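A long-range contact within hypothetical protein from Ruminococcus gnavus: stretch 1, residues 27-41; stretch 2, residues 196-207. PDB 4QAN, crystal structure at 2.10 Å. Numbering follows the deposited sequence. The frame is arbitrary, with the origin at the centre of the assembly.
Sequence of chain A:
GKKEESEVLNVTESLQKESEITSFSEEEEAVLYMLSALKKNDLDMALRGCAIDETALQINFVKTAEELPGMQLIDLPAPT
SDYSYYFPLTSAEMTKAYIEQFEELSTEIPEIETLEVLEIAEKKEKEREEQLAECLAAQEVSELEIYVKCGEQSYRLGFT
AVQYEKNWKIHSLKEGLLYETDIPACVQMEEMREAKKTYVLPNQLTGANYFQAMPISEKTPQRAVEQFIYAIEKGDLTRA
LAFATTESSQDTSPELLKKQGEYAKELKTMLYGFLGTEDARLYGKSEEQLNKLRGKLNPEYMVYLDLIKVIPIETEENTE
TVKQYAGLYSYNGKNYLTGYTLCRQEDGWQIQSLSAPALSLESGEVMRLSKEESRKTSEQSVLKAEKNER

Stretch 1 27-41: EEEAVLYMLSALKKN
Stretch 2 (196-207) KKTYVLPNQLTG

Residues 27-39 form a helix, held by i to i+4 backbone bonds such as S36 N to L32 O at 2.6 Å. K40 is the first residue to leave helical phi/psi, at -91/10. Residues 196-207 have no regular helix or strand; V200, L201 and P202 are extended, with phi/psi of -93/105, -78/108 and -71/167. The CA atoms of S36 and L201 lie 5.2 Å apart, those of Y33 and P202 5.8 Å. From K197 to N203 stretch 2 follows the helix in roughly the same direction, its contacts moving from E28 to K40; residues 204-206 then turn back to Y33.

E28 (chi1 t, chi2 t) makes a salt bridge to K197, OE1 to NZ 2.6 Å, although K197 is poorly ordered. L32 (m, t) packs against Y199, CD2 to CD1 3.9 Å. L201 (m, t) turns its end to the helix, placing CD2 4.0 Å from L35 CB and CD1 3.6 Å from K39 CD. P202 CG sits 4.1 Å from Y33 CB.

P202 O accepts two hydrogen bonds, from S36 OG at 2.7 Å and K40 NZ at 3.3 Å. K40 NZ also donates to S36 OG at 2.7 Å, so the three groups form a compact polar cluster. Y33 (chi1 t, chi2 -95°) reaches along stretch 2, and its OH accepts a weak hydrogen bond from T206 N at 3.4 Å.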

ATOM      1  N   GLU A  27      -0.931 -11.698  22.450  1.00 71.84           N
ATOM      2  CA  GLU A  27      -0.366 -10.473  21.875  1.00 67.40           C
ATOM      3  C   GLU A  27       1.134 -10.310  22.207  1.00 63.99           C
ATOM      4  O   GLU A  27       1.879  -9.715  21.431  1.00 57.28           O
ATOM      5  CB  GLU A  27      -1.183  -9.220  22.261  1.00 68.24           C
ATOM      6  CG  GLU A  27      -1.095  -8.756  23.712  1.00 72.08           C
ATOM      7  CD  GLU A  27      -2.389  -8.947  24.487  1.00 78.95           C
ATOM      8  OE1 GLU A  27      -2.867 -10.100  24.584  1.00 82.94           O
ATOM      9  OE2 GLU A  27      -2.916  -7.941  25.015  1.00 79.74           O
ATOM     10  N   GLU A  28       1.585 -10.858  23.334  1.00 62.52           N
ATOM     11  CA  GLU A  28       2.997 -10.739  23.711  1.00 63.32           C
ATOM     12  C   GLU A  28       3.906 -11.409  22.671  1.00 60.85           C
ATOM     13  O   GLU A  28       4.931 -10.845  22.284  1.00 59.94           O
ATOM     14  CB  GLU A  28       3.258 -11.314  25.117  1.00 67.12           C
ATOM     15  CG  GLU A  28       4.572 -10.831  25.718  1.00 68.65           C
ATOM     16  CD  GLU A  28       4.778 -11.272  27.156  1.00 75.21           C
ATOM     17  OE1 GLU A  28       4.918 -12.491  27.397  1.00 79.25           O
ATOM     18  OE2 GLU A  28       4.817 -10.397  28.049  1.00 76.26           O
ATOM     19  N   GLU A  29       3.510 -12.595  22.213  1.00 60.59           N
ATOM     20  CA  GLU A  29       4.278 -13.354  21.221  1.00 60.33           C
ATOM     21  C   GLU A  29       4.446 -12.535  19.962  1.00 55.36           C
ATOM     22  O   GLU A  29       5.550 -12.408  19.446  1.00 55.22           O
ATOM     23  CB  GLU A  29       3.565 -14.648  20.837  1.00 63.50           C
ATOM     24  CG  GLU A  29       3.325 -15.631  21.969  1.00 70.20           C
ATOM     25  CD  GLU A  29       2.366 -16.736  21.551  1.00 76.62           C
ATOM     26  OE1 GLU A  29       1.997 -16.772  20.348  1.00 74.71           O
ATOM     27  OE2 GLU A  29       1.983 -17.562  22.415  1.00 73.21           O
ATOM     28  N   ALA A  30       3.333 -11.993  19.478  1.00 51.85           N
ATOM     29  CA  ALA A  30       3.323 -11.136  18.289  1.00 48.24           C
ATOM     30  C   ALA A  30       4.269  -9.935  18.433  1.00 47.11           C
ATOM     31  O   ALA A  30       4.962  -9.561  17.486  1.00 45.99           O
ATOM     32  CB  ALA A  30       1.907 -10.662  18.009  1.00 46.42           C
ATOM     33  N   VAL A  31       4.307  -9.350  19.629  1.00 48.58           N
ATOM     34  CA  VAL A  31       5.184  -8.216  19.909  1.00 47.58           C
ATOM     35  C   VAL A  31       6.646  -8.637  19.836  1.00 49.16           C
ATOM     36  O   VAL A  31       7.462  -7.947  19.214  1.00 47.81           O
ATOM     37  CB  VAL A  31       4.906  -7.614  21.298  1.00 49.89           C
ATOM     38  CG1 VAL A  31       5.972  -6.584  21.675  1.00 50.00           C
ATOM     39  CG2 VAL A  31       3.518  -6.995  21.339  1.00 50.06           C
ATOM     40  N   LEU A  32       6.965  -9.764  20.474  1.00 50.33           N
ATOM     41  CA  LEU A  32       8.330 -10.271  20.512  1.00 53.11           C
ATOM     42  C   LEU A  32       8.795 -10.668  19.123  1.00 51.31           C
ATOM     43  O   LEU A  32       9.890 -10.290  18.704  1.00 52.21           O
ATOM     44  CB  LEU A  32       8.445 -11.471  21.456  1.00 55.86           C
ATOM     45  CG  LEU A  32       8.299 -11.179  22.952  1.00 59.31           C
ATOM     46  CD1 LEU A  32       8.313 -12.473  23.763  1.00 60.28           C
ATOM     47  CD2 LEU A  32       9.400 -10.234  23.419  1.00 60.60           C
ATOM     48  N   TYR A  33       7.960 -11.428  18.416  1.00 50.38           N
ATOM     49  CA  TYR A  33       8.223 -11.792  17.030  1.00 47.10           C
ATOM     50  C   TYR A  33       8.650 -10.545  16.274  1.00 46.80           C
ATOM     51  O   TYR A  33       9.651 -10.558  15.562  1.00 50.74           O
ATOM     52  CB  TYR A  33       6.969 -12.409  16.392  1.00 46.36           C
ATOM     53  CG  TYR A  33       7.093 -12.719  14.904  1.00 45.16           C
ATOM     54  CD1 TYR A  33       6.650 -11.818  13.941  1.00 40.86           C
ATOM     55  CD2 TYR A  33       7.648 -13.924  14.460  1.00 46.38           C
ATOM     56  CE1 TYR A  33       6.758 -12.112  12.587  1.00 39.66           C
ATOM     57  CE2 TYR A  33       7.763 -14.214  13.098  1.00 42.78           C
ATOM     58  CZ  TYR A  33       7.319 -13.308  12.169  1.00 40.85           C
ATOM     59  OH  TYR A  33       7.445 -13.600  10.818  1.00 39.40           O
HETATM   60  N   MSE A  34       7.911  -9.458  16.448  1.00 44.36           N
HETATM   61  CA  MSE A  34       8.230  -8.220  15.731  1.00 44.31           C
HETATM   62  C   MSE A  34       9.525  -7.655  16.242  1.00 44.88           C
HETATM   63  O   MSE A  34      10.333  -7.161  15.462  1.00 46.01           O
HETATM   64  CB  MSE A  34       7.069  -7.242  15.839  1.00 42.79           C
HETATM   65  CG  MSE A  34       7.276  -5.956  15.054  1.00 41.26           C
HETATM   66 SE   MSE A  34       7.360  -6.347  13.137  0.75 37.60          SE
HETATM   67  CE  MSE A  34       5.489  -6.864  12.827  1.00 41.10           C
ATOM     68  N   LEU A  35       9.743  -7.722  17.547  1.00 47.01           N
ATOM     69  CA  LEU A  35      10.989  -7.237  18.129  1.00 49.64           C
ATOM     70  C   LEU A  35      12.205  -8.024  17.624  1.00 52.37           C
ATOM     71  O   LEU A  35      13.242  -7.437  17.297  1.00 52.59           O
ATOM     72  CB  LEU A  35      10.918  -7.290  19.648  1.00 52.95           C
ATOM     73  CG  LEU A  35       9.950  -6.291  20.281  1.00 52.78           C
ATOM     74  CD1 LEU A  35       9.740  -6.633  21.747  1.00 52.96           C
ATOM     75  CD2 LEU A  35      10.464  -4.870  20.140  1.00 52.13           C
ATOM     76  N   SER A  36      12.079  -9.347  17.565  1.00 53.59           N
ATOM     77  CA  SER A  36      13.122 -10.192  16.972  1.00 52.23           C
ATOM     78  C   SER A  36      13.427  -9.806  15.523  1.00 48.66           C
ATOM     79  O   SER A  36      14.590  -9.701  15.127  1.00 45.82           O
ATOM     80  CB  SER A  36      12.705 -11.655  16.991  1.00 53.98           C
ATOM     81  OG  SER A  36      13.615 -12.406  16.219  1.00 55.08           O
ATOM     82  N   ALA A  37      12.376  -9.628  14.731  1.00 45.82           N
ATOM     83  CA  ALA A  37      12.540  -9.234  13.338  1.00 44.54           C
ATOM     84  C   ALA A  37      13.414  -7.995  13.257  1.00 43.97           C
ATOM     85  O   ALA A  37      14.382  -7.975  12.501  1.00 43.40           O
ATOM     86  CB  ALA A  37      11.192  -8.972  12.691  1.00 44.60           C
ATOM     87  N   LEU A  38      13.070  -6.980  14.054  1.00 45.72           N
ATOM     88  CA  LEU A  38      13.828  -5.730  14.105  1.00 48.75           C
ATOM     89  C   LEU A  38      15.259  -5.970  14.556  1.00 50.97           C
ATOM     90  O   LEU A  38      16.188  -5.375  14.025  1.00 51.87           O
ATOM     91  CB  LEU A  38      13.159  -4.724  15.042  1.00 48.96           C
ATOM     92  CG  LEU A  38      11.836  -4.148  14.531  1.00 46.38           C
ATOM     93  CD1 LEU A  38      10.945  -3.701  15.674  1.00 47.10           C
ATOM     94  CD2 LEU A  38      12.068  -2.990  13.570  1.00 47.29           C
ATOM     95  N   LYS A  39      15.430  -6.841  15.538  1.00 54.78           N
ATOM     96  CA  LYS A  39      16.763  -7.172  16.033  1.00 60.44           C
ATOM     97  C   LYS A  39      17.628  -7.762  14.922  1.00 60.80           C
ATOM     98  O   LYS A  39      18.808  -7.428  14.811  1.00 61.46           O
ATOM     99  CB  LYS A  39      16.662  -8.165  17.192  1.00 63.66           C
ATOM    100  CG  LYS A  39      17.975  -8.464  17.896  1.00 67.64           C
ATOM    101  CD  LYS A  39      17.765  -9.532  18.959  1.00 70.73           C
ATOM    102  CE  LYS A  39      19.025  -9.795  19.755  1.00 73.70           C
ATOM    103  NZ  LYS A  39      19.471  -8.566  20.464  1.00 76.41           N
ATOM    104  N   LYS A  40      17.026  -8.630  14.105  1.00 57.99           N
ATOM    105  CA  LYS A  40      17.737  -9.339  13.042  1.00 55.70           C
ATOM    106  C   LYS A  40      17.685  -8.582  11.728  1.00 52.70           C
ATOM    107  O   LYS A  40      18.056  -9.124  10.691  1.00 53.19           O
ATOM    108  CB  LYS A  40      17.128 -10.723  12.823  1.00 55.05           C
ATOM    109  CG  LYS A  40      17.075 -11.595  14.053  1.00 59.99           C
ATOM    110  CD  LYS A  40      16.221 -12.821  13.785  1.00 64.43           C
ATOM    111  CE  LYS A  40      16.582 -13.965  14.709  1.00 70.00           C
ATOM    112  NZ  LYS A  40      15.912 -13.848  16.038  1.00 77.82           N
ATOM    113  N   ASN A  41      17.210  -7.340  11.760  1.00 55.81           N
ATOM    114  CA  ASN A  41      17.033  -6.550  10.547  1.00 52.33           C
ATOM    115  C   ASN A  41      16.435  -7.396   9.395  1.00 51.81           C
ATOM    116  O   ASN A  41      16.892  -7.332   8.258  1.00 53.74           O
ATOM    117  CB  ASN A  41      18.371  -5.910  10.148  1.00 52.50           C
ATOM    118  CG  ASN A  41      18.230  -4.883   9.026  1.00 57.74           C
ATOM    119  OD1 ASN A  41      17.160  -4.300   8.804  1.00 60.19           O
ATOM    120  ND2 ASN A  41      19.318  -4.664   8.306  1.00 63.11           N
ATOM    121  N   LYS A 196      11.803  -7.872  33.374  1.00100.75           N
ATOM    122  CA  LYS A 196      10.750  -8.561  34.134  1.00105.29           C
ATOM    123  C   LYS A 196      10.799 -10.089  33.987  1.00106.37           C
ATOM    124  O   LYS A 196      10.610 -10.813  34.967  1.00112.75           O
ATOM    125  CB  LYS A 196       9.363  -8.048  33.722  1.00102.49           C
ATOM    126  CG  LYS A 196       8.296  -8.263  34.793  1.00104.70           C
ATOM    127  CD  LYS A 196       6.952  -8.680  34.211  1.00102.90           C
ATOM    128  CE  LYS A 196       6.264  -7.546  33.473  1.00 98.71           C
ATOM    129  NZ  LYS A 196       4.874  -7.918  33.086  1.00 96.87           N
ATOM    130  N   LYS A 197      11.037 -10.565  32.764  1.00105.03           N
ATOM    131  CA  LYS A 197      11.072 -11.999  32.462  1.00103.46           C
ATOM    132  C   LYS A 197      12.293 -12.368  31.619  1.00101.07           C
ATOM    133  O   LYS A 197      13.123 -11.515  31.291  1.00 96.92           O
ATOM    134  CB  LYS A 197       9.834 -12.401  31.655  1.00103.88           C
ATOM    135  CG  LYS A 197       8.495 -12.140  32.319  1.00106.15           C
ATOM    136  CD  LYS A 197       7.368 -12.152  31.292  1.00102.56           C
ATOM    137  CE  LYS A 197       7.230 -13.492  30.584  1.00101.59           C
ATOM    138  NZ  LYS A 197       6.361 -13.373  29.385  1.00100.65           N
ATOM    139  N   THR A 198      12.386 -13.655  31.291  1.00100.56           N
ATOM    140  CA  THR A 198      13.211 -14.136  30.188  1.00 95.64           C
ATOM    141  C   THR A 198      12.336 -14.064  28.944  1.00 89.52           C
ATOM    142  O   THR A 198      11.545 -14.968  28.688  1.00 96.35           O
ATOM    143  CB  THR A 198      13.660 -15.607  30.395  1.00 97.80           C
ATOM    144  OG1 THR A 198      14.456 -15.718  31.582  1.00 98.87           O
ATOM    145  CG2 THR A 198      14.464 -16.114  29.191  1.00 94.36           C
ATOM    146  N   TYR A 199      12.444 -12.982  28.185  1.00 81.04           N
ATOM    147  CA  TYR A 199      11.662 -12.874  26.958  1.00 77.57           C
ATOM    148  C   TYR A 199      12.343 -13.694  25.854  1.00 77.52           C
ATOM    149  O   TYR A 199      13.541 -13.534  25.589  1.00 77.28           O
ATOM    150  CB  TYR A 199      11.463 -11.405  26.543  1.00 72.01           C
ATOM    151  CG  TYR A 199      10.498 -10.633  27.440  1.00 71.36           C
ATOM    152  CD1 TYR A 199       9.118 -10.756  27.287  1.00 69.44           C
ATOM    153  CD2 TYR A 199      10.970  -9.778  28.441  1.00 72.33           C
ATOM    154  CE1 TYR A 199       8.240 -10.058  28.106  1.00 69.34           C
ATOM    155  CE2 TYR A 199      10.096  -9.074  29.262  1.00 71.49           C
ATOM    156  CZ  TYR A 199       8.732  -9.217  29.092  1.00 70.48           C
ATOM    157  OH  TYR A 199       7.859  -8.525  29.909  1.00 69.80           O
ATOM    158  N   VAL A 200      11.574 -14.587  25.237  1.00 76.28           N
ATOM    159  CA  VAL A 200      12.067 -15.444  24.156  1.00 73.20           C
ATOM    160  C   VAL A 200      11.802 -14.785  22.806  1.00 69.00           C
ATOM    161  O   VAL A 200      10.665 -14.755  22.335  1.00 71.15           O
ATOM    162  CB  VAL A 200      11.394 -16.837  24.200  1.00 72.89           C
ATOM    163  CG1 VAL A 200      11.636 -17.621  22.910  1.00 69.45           C
ATOM    164  CG2 VAL A 200      11.887 -17.617  25.420  1.00 75.42           C
ATOM    165  N   LEU A 201      12.861 -14.259  22.197  1.00 67.25           N
ATOM    166  CA  LEU A 201      12.797 -13.714  20.840  1.00 62.72           C
ATOM    167  C   LEU A 201      12.821 -14.860  19.822  1.00 62.46           C
ATOM    168  O   LEU A 201      13.865 -15.476  19.624  1.00 64.20           O
ATOM    169  CB  LEU A 201      13.992 -12.797  20.594  1.00 62.50           C
ATOM    170  CG  LEU A 201      13.985 -11.466  21.343  1.00 64.67           C
ATOM    171  CD1 LEU A 201      15.377 -10.856  21.338  1.00 65.33           C
ATOM    172  CD2 LEU A 201      12.977 -10.502  20.729  1.00 62.33           C
ATOM    173  N   PRO A 202      11.684 -15.141  19.155  1.00 59.98           N
ATOM    174  CA  PRO A 202      11.675 -16.296  18.256  1.00 60.31           C
ATOM    175  C   PRO A 202      12.503 -16.097  16.989  1.00 60.69           C
ATOM    176  O   PRO A 202      12.925 -14.971  16.672  1.00 55.15           O
ATOM    177  CB  PRO A 202      10.196 -16.419  17.869  1.00 58.20           C
ATOM    178  CG  PRO A 202       9.682 -15.023  17.922  1.00 55.73           C
ATOM    179  CD  PRO A 202      10.462 -14.324  19.008  1.00 57.55           C
ATOM    180  N   ASN A 203      12.743 -17.198  16.284  1.00 64.65           N
ATOM    181  CA  ASN A 203      13.134 -17.125  14.880  1.00 66.11           C
ATOM    182  C   ASN A 203      12.669 -18.322  14.080  1.00 66.15           C
ATOM    183  O   ASN A 203      13.467 -19.108  13.573  1.00 64.68           O
ATOM    184  CB  ASN A 203      14.625 -16.895  14.711  1.00 68.81           C
ATOM    185  CG  ASN A 203      15.450 -17.777  15.596  1.00 69.85           C
ATOM    186  OD1 ASN A 203      15.000 -18.828  16.050  1.00 78.25           O
ATOM    187  ND2 ASN A 203      16.668 -17.344  15.865  1.00 71.42           N
ATOM    188  N   GLN A 204      11.351 -18.458  14.021  1.00 66.38           N
ATOM    189  CA  GLN A 204      10.683 -19.050  12.880  1.00 63.67           C
ATOM    190  C   GLN A 204      10.054 -17.847  12.189  1.00 57.73           C
ATOM    191  O   GLN A 204      10.085 -16.740  12.722  1.00 56.21           O
ATOM    192  CB  GLN A 204       9.567 -20.012  13.286  1.00 68.28           C
ATOM    193  CG  GLN A 204       9.784 -20.819  14.568  1.00 73.03           C
ATOM    194  CD  GLN A 204      10.813 -21.912  14.401  1.00 74.52           C
ATOM    195  OE1 GLN A 204      11.910 -21.669  13.896  1.00 70.45           O
ATOM    196  NE2 GLN A 204      10.469 -23.132  14.831  1.00 77.43           N
ATOM    197  N   LEU A 205       9.474 -18.079  11.021  1.00 52.36           N
ATOM    198  CA  LEU A 205       8.578 -17.121  10.392  1.00 49.00           C
ATOM    199  C   LEU A 205       7.150 -17.614  10.562  1.00 48.01           C
ATOM    200  O   LEU A 205       6.908 -18.792  10.825  1.00 51.40           O
ATOM    201  CB  LEU A 205       8.882 -16.984   8.899  1.00 45.69           C
ATOM    202  CG  LEU A 205      10.350 -17.024   8.500  1.00 45.99           C
ATOM    203  CD1 LEU A 205      10.460 -16.865   6.992  1.00 46.69           C
ATOM    204  CD2 LEU A 205      11.134 -15.951   9.235  1.00 46.79           C
ATOM    205  N   THR A 206       6.211 -16.692  10.439  1.00 44.65           N
ATOM    206  CA  THR A 206       4.807 -17.010  10.335  1.00 45.21           C
ATOM    207  C   THR A 206       4.418 -16.742   8.870  1.00 46.15           C
ATOM    208  O   THR A 206       5.280 -16.481   8.030  1.00 48.83           O
ATOM    209  CB  THR A 206       3.972 -16.183  11.340  1.00 44.86           C
ATOM    210  OG1 THR A 206       2.704 -16.815  11.569  1.00 43.43           O
ATOM    211  CG2 THR A 206       3.763 -14.718  10.834  1.00 40.67           C
ATOM    212  N   GLY A 207       3.134 -16.810   8.558  1.00 45.01           N
ATOM    213  CA  GLY A 207       2.710 -16.919   7.176  1.00 43.71           C
ATOM    214  C   GLY A 207       3.068 -15.751   6.289  1.00 43.85           C
ATOM    215  O   GLY A 207       3.114 -14.609   6.743  1.00 46.18           O
TER